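Local structure of GphF Dehydratase 1 (Archangium violaceum, 6MBH) at residues G176-G181 / R243-L248; G146-L151 / I169-R174; G228-E233 / V277-L282. The protein is an isomerase-inactive variant of a polyketide synthase dehydratase domain, whose family removes water from beta-hydroxyacyl intermediates, here in gephyronic acid assembly. All blocks are in the same frame, centred on the assembly; numbering follows the deposited sequence.

Contact 1. Residues G176-G181 / R243-L248; sequences GREAIG and RVHLRL
Glu178 OE2 is gripped twice by the guanidinium of Arg247, with NH2 at 2.7 Å and NE at 3.0 Å. Both N-H bonds are bent and therefore weak, but together they make a salt bridge across two antiparallel strands, 178-184 and 241-248, in the C-terminal half of a double-hotdog dehydratase fold. The two side chains run alongside each other in the same direction. A bend at chi3 (-75°) turns the end of Arg247 toward the carboxylate, whose plane stands almost perpendicular to the guanidinium, 80° apart. The other oxygen, Glu178 OE1, takes a hydrogen bond from His245 NE2 at 3.2 Å. It lies in the plane of the imidazole, although the ring nitrogen meets it from above the carboxylate plane. One glutamate thus links two residues of strand 241-248, and both partners would probably help keep it negatively charged. On the same face of the sheet, Ile180 CD1 approaches His245 CD2 at an oblique angle, while Pro142 and Leu144 of a nearby loop add to the packing.

The other face is apolar. Ala179 CB rests 3.9 Å from Leu246 CG, and helix 200-214 lies over both through Leu213. Gly181 has only its backbone beside Val244, whose CG1 lies 3.9 Å from Gly181 CA. Beneath the side chains, the backbones pair in regular antiparallel fashion: Ala179 and Leu246 exchange two hydrogen bonds, and so do Gly181 and Val244. Just before the strand begins, Arg177 still joins the pairing. Its carbonyl oxygen accepts a nearly straight bond from Leu248 N at 2.9 Å, while its CB lies 3.4 Å from Leu248 O.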
loop_
_atom_site.group_PDB
_atom_site.type_symbol
_atom_site.label_atom_id
_atom_site.label_comp_id
_atom_site.label_asym_id
_atom_site.label_seq_id
_atom_site.Cartn_x
_atom_site.Cartn_y
_atom_site.Cartn_z
ATOM N N GLY A 176 19.174 9.035 -12.638
ATOM C CA GLY A 176 19.661 7.675 -12.398
ATOM C C GLY A 176 18.572 6.828 -11.769
ATOM O O GLY A 176 17.482 6.797 -12.294
ATOM N N ARG A 177 18.864 6.204 -10.641
ATOM C CA ARG A 177 17.853 5.352 -9.983
ATOM C C ARG A 177 17.135 6.109 -8.866
ATOM O O ARG A 177 16.436 5.459 -8.120
ATOM C CB ARG A 177 18.516 4.067 -9.496
ATOM C CG ARG A 177 18.886 3.158 -10.654
ATOM C CD ARG A 177 19.319 1.802 -10.189
ATOM N NE ARG A 177 20.707 1.910 -9.819
ATOM C CZ ARG A 177 21.706 1.566 -10.612
ATOM N NH1 ARG A 177 21.477 0.996 -11.778
ATOM N NH2 ARG A 177 22.939 1.797 -10.232
ATOM N N GLU A 178 17.320 7.428 -8.786
ATOM C CA GLU A 178 16.606 8.191 -7.761
ATOM C C GLU A 178 15.584 9.077 -8.452
ATOM O O GLU A 178 15.780 9.473 -9.599
ATOM C CB GLU A 178 17.556 9.091 -6.941
ATOM C CG GLU A 178 18.338 8.337 -5.948
ATOM C CD GLU A 178 19.188 9.255 -5.061
ATOM O OE1 GLU A 178 18.811 10.451 -4.818
ATOM O OE2 GLU A 178 20.241 8.733 -4.610
ATOM N N ALA A 179 14.530 9.434 -7.731
ATOM C CA ALA A 179 13.509 10.287 -8.332
ATOM C C ALA A 179 12.742 11.014 -7.243
ATOM O O ALA A 179 12.707 10.597 -6.070
ATOM C CB ALA A 179 12.525 9.470 -9.203
ATOM N N ILE A 180 12.095 12.101 -7.652
ATOM C CA ILE A 180 11.132 12.794 -6.811
ATOM C C ILE A 180 9.821 12.893 -7.564
ATOM O O ILE A 180 9.796 13.379 -8.703
ATOM C CB ILE A 180 11.607 14.215 -6.454
ATOM C CG1 ILE A 180 12.990 14.212 -5.797
ATOM C CG2 ILE A 180 10.554 14.836 -5.544
ATOM C CD1 ILE A 180 12.943 14.253 -4.346
ATOM N N GLY A 181 8.739 12.448 -6.936
ATOM C CA GLY A 181 7.405 12.500 -7.515
ATOM C C GLY A 181 6.522 13.452 -6.708
ATOM O O GLY A 181 6.812 13.777 -5.546
ATOM N N ARG A 243 5.059 14.938 -1.643
ATOM C CA ARG A 243 6.175 14.794 -2.557
ATOM C C ARG A 243 6.996 13.624 -2.053
ATOM O O ARG A 243 7.206 13.495 -0.849
ATOM C CB ARG A 243 7.038 16.073 -2.638
ATOM C CG ARG A 243 6.283 17.211 -3.356
ATOM C CD ARG A 243 7.210 18.426 -3.704
ATOM N NE ARG A 243 6.406 19.619 -3.977
ATOM C CZ ARG A 243 5.977 19.978 -5.189
ATOM N NH1 ARG A 243 6.277 19.246 -6.251
ATOM N NH2 ARG A 243 5.244 21.075 -5.338
ATOM N N VAL A 244 7.361 12.717 -2.953
ATOM C CA VAL A 244 7.990 11.461 -2.549
ATOM C C VAL A 244 9.382 11.357 -3.158
ATOM O O VAL A 244 9.581 11.615 -4.352
ATOM C CB VAL A 244 7.111 10.248 -2.942
ATOM C CG1 VAL A 244 6.726 10.277 -4.415
ATOM C CG2 VAL A 244 7.817 8.936 -2.602
ATOM N N HIS A 245 10.343 10.969 -2.346
ATOM C CA HIS A 245 11.705 10.725 -2.790
ATOM C C HIS A 245 11.869 9.218 -2.824
ATOM O O HIS A 245 11.536 8.527 -1.848
ATOM C CB HIS A 245 12.737 11.315 -1.812
ATOM C CG HIS A 245 14.150 11.059 -2.235
ATOM N ND1 HIS A 245 15.186 10.900 -1.332
ATOM C CD2 HIS A 245 14.720 11.041 -3.465
ATOM C CE1 HIS A 245 16.322 10.736 -2.000
ATOM N NE2 HIS A 245 16.067 10.807 -3.293
ATOM N N LEU A 246 12.319 8.688 -3.943
ATOM C CA LEU A 246 12.430 7.226 -4.019
ATOM C C LEU A 246 13.780 6.827 -4.596
ATOM O O LEU A 246 14.318 7.552 -5.332
ATOM C CB LEU A 246 11.307 6.666 -4.891
ATOM C CG LEU A 246 11.140 7.343 -6.234
ATOM C CD1 LEU A 246 10.801 6.346 -7.308
ATOM C CD2 LEU A 246 10.090 8.435 -6.158
ATOM N N ARG A 247 14.211 5.627 -4.245
ATOM C CA ARG A 247 15.493 5.137 -4.748
ATOM C C ARG A 247 15.341 3.663 -5.091
ATOM O O ARG A 247 14.942 2.851 -4.227
ATOM C CB ARG A 247 16.618 5.346 -3.728
ATOM C CG ARG A 247 17.936 4.800 -4.179
ATOM C CD ARG A 247 18.956 4.957 -3.091
ATOM N NE ARG A 247 19.397 6.356 -2.979
ATOM C CZ ARG A 247 19.008 7.229 -2.041
ATOM N NH1 ARG A 247 18.147 6.881 -1.081
ATOM N NH2 ARG A 247 19.485 8.464 -2.069
ATOM N N LEU A 248 15.605 3.332 -6.354
ATOM C CA LEU A 248 15.560 1.941 -6.804
ATOM C C LEU A 248 16.936 1.320 -6.591
ATOM O O LEU A 248 17.959 1.923 -6.946
ATOM C CB LEU A 248 15.150 1.851 -8.278
ATOM C CG LEU A 248 15.047 0.481 -8.949
ATOM C CD1 LEU A 248 13.786 -0.217 -8.391
ATOM C CD2 LEU A 248 14.920 0.735 -10.432
#

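Contact 2. Residues G146-L151 / I169-R174; sequences GEAVEL and IRHLER
Gly146 N points straight at the carboxylate of Glu173, giving a hydrogen bond to OE2 of 2.9 Å that arrives on the anti side of the oxygen, tilted 23° out of the carboxylate plane. One residue on, Glu147 and Arg174 pair through their backbones, with Glu147 N bonded to Arg174 O at 2.9 Å and Arg174 N to Glu147 O at 2.8 Å. Val149 N then reaches Leu172 O, also at 2.8 Å. Past this point the backbones part and a water fills in: it donates to Val149 O and accepts from Leu172 N, each at 2.9 Å, while sitting over one face of the His171 ring near its rim.

The short strand 147-148 is the end strand here, running antiparallel beside strand 169-175 of the double-hotdog dehydratase fold. Glu150 follows at the N-cap of helix 151-158, so the pairing leads directly into that helix.

The side chain of Leu151, in the first turn, crosses that of Ile169 at about a right angle, CD1 3.8 Å from Ile169 CG2, and its CD2 packs on Leu172 CB. Val149 lies alongside Leu172, CG2 to CG 3.9 Å. The Leu172 chain, with CG anti to the backbone N (chi1 178°), extends on to Cys209 and Ala212 of helix 200-214.

Further out, Arg174 is anchored away from Glu147: its NH2 bonds Gly176 O and its NH1 bonds Leu213 O. Tyr155 of helix 151-158 ties back through its OH to Ile169 O.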
loop_
_atom_site.group_PDB
_atom_site.type_symbol
_atom_site.label_atom_id
_atom_site.label_comp_id
_atom_site.label_asym_id
_atom_site.label_seq_id
_atom_site.Cartn_x
_atom_site.Cartn_y
_atom_site.Cartn_z
ATOM N N GLY A 146 16.680 16.709 -12.653
ATOM C CA GLY A 146 16.930 15.590 -13.543
ATOM C C GLY A 146 16.047 15.672 -14.753
ATOM O O GLY A 146 15.858 16.750 -15.333
ATOM N N GLU A 147 15.564 14.530 -15.194
ATOM C CA GLU A 147 14.776 14.464 -16.403
ATOM C C GLU A 147 13.363 14.132 -15.979
ATOM O O GLU A 147 13.173 13.238 -15.152
ATOM C CB GLU A 147 15.318 13.404 -17.374
ATOM C CG GLU A 147 16.835 13.414 -17.557
ATOM C CD GLU A 147 17.561 12.419 -16.645
ATOM O OE1 GLU A 147 17.250 11.204 -16.736
ATOM O OE2 GLU A 147 18.438 12.854 -15.845
ATOM N N ALA A 148 12.393 14.846 -16.547
ATOM C CA ALA A 148 10.998 14.553 -16.279
ATOM C C ALA A 148 10.617 13.250 -16.963
ATOM O O ALA A 148 10.935 13.030 -18.143
ATOM C CB ALA A 148 10.105 15.677 -16.783
ATOM N N VAL A 149 9.962 12.392 -16.221
ATOM C CA VAL A 149 9.411 11.157 -16.763
ATOM C C VAL A 149 8.140 11.475 -17.559
ATOM O O VAL A 149 7.274 12.223 -17.100
ATOM C CB VAL A 149 9.132 10.157 -15.632
ATOM C CG1 VAL A 149 8.463 8.888 -16.257
ATOM C CG2 VAL A 149 10.460 9.816 -14.888
ATOM N N GLU A 150 8.019 10.908 -18.759
ATOM C CA GLU A 150 6.811 11.059 -19.578
ATOM C C GLU A 150 5.670 10.249 -18.970
ATOM O O GLU A 150 5.519 9.053 -19.255
ATOM C CB GLU A 150 7.085 10.612 -21.013
ATOM C CG GLU A 150 8.105 11.479 -21.762
ATOM C CD GLU A 150 8.138 11.220 -23.294
ATOM O OE1 GLU A 150 7.723 10.122 -23.756
ATOM O OE2 GLU A 150 8.582 12.129 -24.039
ATOM N N LEU A 151 4.822 10.900 -18.167
ATOM C CA LEU A 151 3.810 10.133 -17.440
ATOM C C LEU A 151 2.600 9.764 -18.308
ATOM O O LEU A 151 1.869 8.820 -17.968
ATOM C CB LEU A 151 3.357 10.889 -16.201
ATOM C CG LEU A 151 4.307 11.042 -15.027
ATOM C CD1 LEU A 151 3.775 12.130 -14.107
ATOM C CD2 LEU A 151 4.570 9.709 -14.258
ATOM N N ILE A 169 -0.078 10.532 -9.936
ATOM C CA ILE A 169 1.250 11.147 -10.040
ATOM C C ILE A 169 1.105 12.354 -10.943
ATOM O O ILE A 169 0.676 12.232 -12.102
ATOM C CB ILE A 169 2.292 10.161 -10.594
ATOM C CG1 ILE A 169 2.256 8.821 -9.829
ATOM C CG2 ILE A 169 3.728 10.805 -10.585
ATOM C CD1 ILE A 169 3.077 7.768 -10.600
ATOM N N ARG A 170 1.442 13.528 -10.411
ATOM C CA ARG A 170 1.394 14.758 -11.181
ATOM C C ARG A 170 2.670 15.052 -11.917
ATOM O O ARG A 170 2.636 15.738 -12.962
ATOM C CB ARG A 170 1.072 15.929 -10.237
ATOM C CG ARG A 170 -0.274 15.721 -9.542
ATOM C CD ARG A 170 -1.436 15.762 -10.591
ATOM N NE ARG A 170 -2.724 15.713 -9.898
ATOM C CZ ARG A 170 -3.479 16.782 -9.662
ATOM N NH1 ARG A 170 -3.121 17.992 -10.110
ATOM N NH2 ARG A 170 -4.601 16.621 -8.986
ATOM N N HIS A 171 3.804 14.659 -11.337
ATOM C CA HIS A 171 5.088 14.970 -11.944
ATOM C C HIS A 171 6.057 13.980 -11.342
ATOM O O HIS A 171 5.904 13.578 -10.169
ATOM C CB HIS A 171 5.517 16.405 -11.644
ATOM C CG HIS A 171 6.754 16.836 -12.376
ATOM N ND1 HIS A 171 8.008 16.797 -11.804
ATOM C CD2 HIS A 171 6.926 17.319 -13.629
ATOM C CE1 HIS A 171 8.904 17.239 -12.672
ATOM N NE2 HIS A 171 8.273 17.565 -13.786
ATOM N N LEU A 172 7.032 13.576 -12.143
ATOM C CA LEU A 172 8.052 12.655 -11.654
ATOM C C LEU A 172 9.355 13.002 -12.356
ATOM O O LEU A 172 9.392 13.070 -13.575
ATOM C CB LEU A 172 7.619 11.201 -11.938
ATOM C CG LEU A 172 8.614 10.111 -11.518
ATOM C CD1 LEU A 172 8.857 10.178 -9.973
ATOM C CD2 LEU A 172 8.069 8.711 -11.833
ATOM N N GLU A 173 10.375 13.297 -11.562
ATOM C CA GLU A 173 11.693 13.709 -12.086
ATOM C C GLU A 173 12.745 12.688 -11.652
ATOM O O GLU A 173 12.814 12.403 -10.488
ATOM C CB GLU A 173 12.008 15.100 -11.554
ATOM C CG GLU A 173 13.227 15.696 -12.197
ATOM C CD GLU A 173 13.030 17.095 -12.734
ATOM O OE1 GLU A 173 11.940 17.398 -13.202
ATOM O OE2 GLU A 173 13.972 17.857 -12.679
ATOM N N ARG A 174 13.541 12.184 -12.588
ATOM C CA ARG A 174 14.514 11.135 -12.212
ATOM C C ARG A 174 15.953 11.543 -12.520
ATOM O O ARG A 174 16.175 12.310 -13.412
ATOM C CB ARG A 174 14.195 9.784 -12.871
ATOM C CG ARG A 174 14.918 9.486 -14.174
ATOM C CD ARG A 174 14.557 8.144 -14.799
ATOM N NE ARG A 174 15.358 7.055 -14.275
ATOM C CZ ARG A 174 15.166 5.750 -14.463
ATOM N NH1 ARG A 174 14.180 5.302 -15.222
ATOM N NH2 ARG A 174 15.967 4.891 -13.867
HETATM O O HOH W 1 6.782 14.146 -14.993
#

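Contact 3. Residues G228-E233 / V277-L282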
loop_
_atom_site.group_PDB
_atom_site.type_symbol
_atom_site.label_atom_id
_atom_site.label_comp_id
_atom_site.label_asym_id
_atom_site.label_seq_id
_atom_site.Cartn_x
_atom_site.Cartn_y
_atom_site.Cartn_z
ATOM N N GLY A 228 6.414 -7.402 -0.066
ATOM C CA GLY A 228 6.572 -7.065 1.335
ATOM C C GLY A 228 7.516 -5.890 1.469
ATOM O O GLY A 228 7.980 -5.322 0.484
ATOM N N CYS A 229 7.805 -5.547 2.723
ATOM C CA CYS A 229 8.818 -4.519 2.958
ATOM C C CYS A 229 9.369 -4.716 4.359
ATOM O O CYS A 229 8.789 -5.440 5.178
ATOM C CB CYS A 229 8.286 -3.122 2.739
ATOM S SG CYS A 229 7.229 -2.566 4.023
ATOM N N ALA A 230 10.553 -4.120 4.616
ATOM C CA ALA A 230 11.197 -4.296 5.903
ATOM C C ALA A 230 10.534 -3.426 6.954
ATOM O O ALA A 230 10.393 -3.850 8.104
ATOM C CB ALA A 230 12.701 -3.946 5.822
ATOM N N ARG A 231 10.172 -2.178 6.584
ATOM C CA ARG A 231 9.634 -1.291 7.615
ATOM C C ARG A 231 8.824 -0.187 6.954
ATOM O O ARG A 231 9.232 0.354 5.930
ATOM C CB ARG A 231 10.779 -0.669 8.445
ATOM C CG ARG A 231 10.365 0.281 9.499
ATOM C CD ARG A 231 11.663 0.788 10.253
ATOM N NE ARG A 231 11.353 1.170 11.610
ATOM C CZ ARG A 231 11.320 0.307 12.633
ATOM N NH1 ARG A 231 11.552 -0.990 12.418
ATOM N NH2 ARG A 231 11.036 0.730 13.871
ATOM N N ILE A 232 7.691 0.169 7.558
ATOM C CA ILE A 232 6.953 1.387 7.208
ATOM C C ILE A 232 6.813 2.188 8.487
ATOM O O ILE A 232 6.427 1.631 9.516
ATOM C CB ILE A 232 5.560 1.079 6.635
ATOM C CG1 ILE A 232 5.661 0.329 5.345
ATOM C CG2 ILE A 232 4.814 2.352 6.342
ATOM C CD1 ILE A 232 4.294 -0.404 5.030
ATOM N N GLU A 233 7.179 3.472 8.449
ATOM C CA GLU A 233 6.958 4.351 9.615
ATOM C C GLU A 233 6.043 5.471 9.136
ATOM O O GLU A 233 6.342 6.102 8.113
ATOM C CB GLU A 233 8.262 4.960 10.176
ATOM C CG GLU A 233 9.241 3.991 10.796
ATOM C CD GLU A 233 10.518 4.658 11.326
ATOM O OE1 GLU A 233 10.646 5.887 11.167
ATOM O OE2 GLU A 233 11.375 3.938 11.903
ATOM N N VAL A 277 9.318 4.134 3.783
ATOM C CA VAL A 277 9.179 2.720 3.404
ATOM C C VAL A 277 10.581 2.197 3.132
ATOM O O VAL A 277 11.254 2.704 2.224
ATOM C CB VAL A 277 8.297 2.538 2.147
ATOM C CG1 VAL A 277 8.205 1.052 1.764
ATOM C CG2 VAL A 277 6.911 3.123 2.440
ATOM N N ASP A 278 11.049 1.229 3.941
ATOM C CA ASP A 278 12.388 0.676 3.779
ATOM C C ASP A 278 12.274 -0.692 3.120
ATOM O O ASP A 278 11.564 -1.570 3.642
ATOM C CB ASP A 278 13.098 0.521 5.118
ATOM C CG ASP A 278 13.308 1.868 5.801
ATOM O OD1 ASP A 278 13.474 2.872 5.075
ATOM O OD2 ASP A 278 13.331 1.900 7.043
ATOM N N ALA A 279 13.006 -0.850 2.004
ATOM C CA ALA A 279 13.219 -2.143 1.351
ATOM C C ALA A 279 11.885 -2.777 0.992
ATOM O O ALA A 279 11.587 -3.917 1.359
ATOM C CB ALA A 279 14.056 -3.040 2.235
ATOM N N LEU A 280 11.098 -2.013 0.255
ATOM C CA LEU A 280 9.992 -2.531 -0.532
ATOM C C LEU A 280 10.516 -3.563 -1.517
ATOM O O LEU A 280 11.407 -3.252 -2.320
ATOM C CB LEU A 280 9.340 -1.379 -1.266
ATOM C CG LEU A 280 8.224 -1.805 -2.250
ATOM C CD1 LEU A 280 7.054 -2.433 -1.505
ATOM C CD2 LEU A 280 7.795 -0.666 -3.065
ATOM N N GLN A 281 9.955 -4.777 -1.463
ATOM C CA GLN A 281 10.332 -5.838 -2.368
ATOM C C GLN A 281 9.241 -5.975 -3.407
ATOM O O GLN A 281 8.056 -6.092 -3.045
ATOM C CB GLN A 281 10.535 -7.171 -1.631
ATOM C CG GLN A 281 11.591 -7.107 -0.490
ATOM C CD GLN A 281 13.030 -6.872 -0.998
ATOM O OE1 GLN A 281 13.324 -6.953 -2.202
ATOM N NE2 GLN A 281 13.916 -6.593 -0.079
ATOM N N LEU A 282 9.659 -6.060 -4.680
ATOM C CA LEU A 282 8.762 -6.183 -5.826
ATOM C C LEU A 282 9.114 -7.428 -6.629
ATOM O O LEU A 282 10.296 -7.724 -6.827
ATOM C CB LEU A 282 8.874 -4.970 -6.754
ATOM C CG LEU A 282 8.609 -3.600 -6.106
ATOM C CD1 LEU A 282 8.817 -2.538 -7.138
ATOM C CD2 LEU A 282 7.152 -3.552 -5.595
#
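The side chains of Arg231 and Asp278 run alongside each other, pointing the same way, with guanidinium and carboxylate planes 20° apart, yet the guanidinium goes on well beyond the carboxylate; the nearest approach is Arg231 CD to Asp278 OD2, 3.8 Å. What occupies the guanidinium edge is Glu233, two residues along the same strand. Its OE2 takes a salt-bridging hydrogen bond from Arg231 NE at 2.8 Å through the anti lone pair, close to the guanidinium plane. In Arg231, CG is anti to the backbone N (chi1 178°) and the chain runs on extended to NE, which carries its end past Asp278, and NH1 goes on to a salt bridge with Glu77.

The backbone here forms a classic beta bulge: Ala230 and Arg231 both face Asp278. Asp278 O receives Ala230 N at 2.9 Å and, weakly, Arg231 N at 3.3 Å; Ala230 N also bonds Ala279 O weakly. The chain turns a corner at Ala230: Asp278 N bonds Arg231 O on one side of it, and Gln281 N bonds Gly228 O at 2.8 Å on the other. At the bulge the methyls of Ala230 and Ala279 touch, CB to CB 3.9 Å, and Cys229 CB packs against the main chain at Leu280.

Strand 224-234 has strand 73-81 as its other neighbour, while strand 259-267 borders strand 273-284; Leu280 packs on Phe207 of helix 200-214.

In the fold
All three contacts lie in the C-terminal part of the chain, consistent with the second hotdog of the double-hotdog fold. Both segments of contact 2 come before those of contact 1, while contacts 1 and 3 interleave. Neighbouring strands follow the order 147-148, 169-175, 178-184, 241-248, 259-267, 273-284, 224-234, so contact 2 is at the end of the row and contact 3 several strands away from it. Contacts 1 and 2 touch, their centres 10 Å apart, and a probable hydrogen bond joins Ile180 O to Glu173 N. Contact 3 is centred 15 Å from contact 1 and 23 Å from contact 2. Helix 200-214 packs against residues of all three contacts.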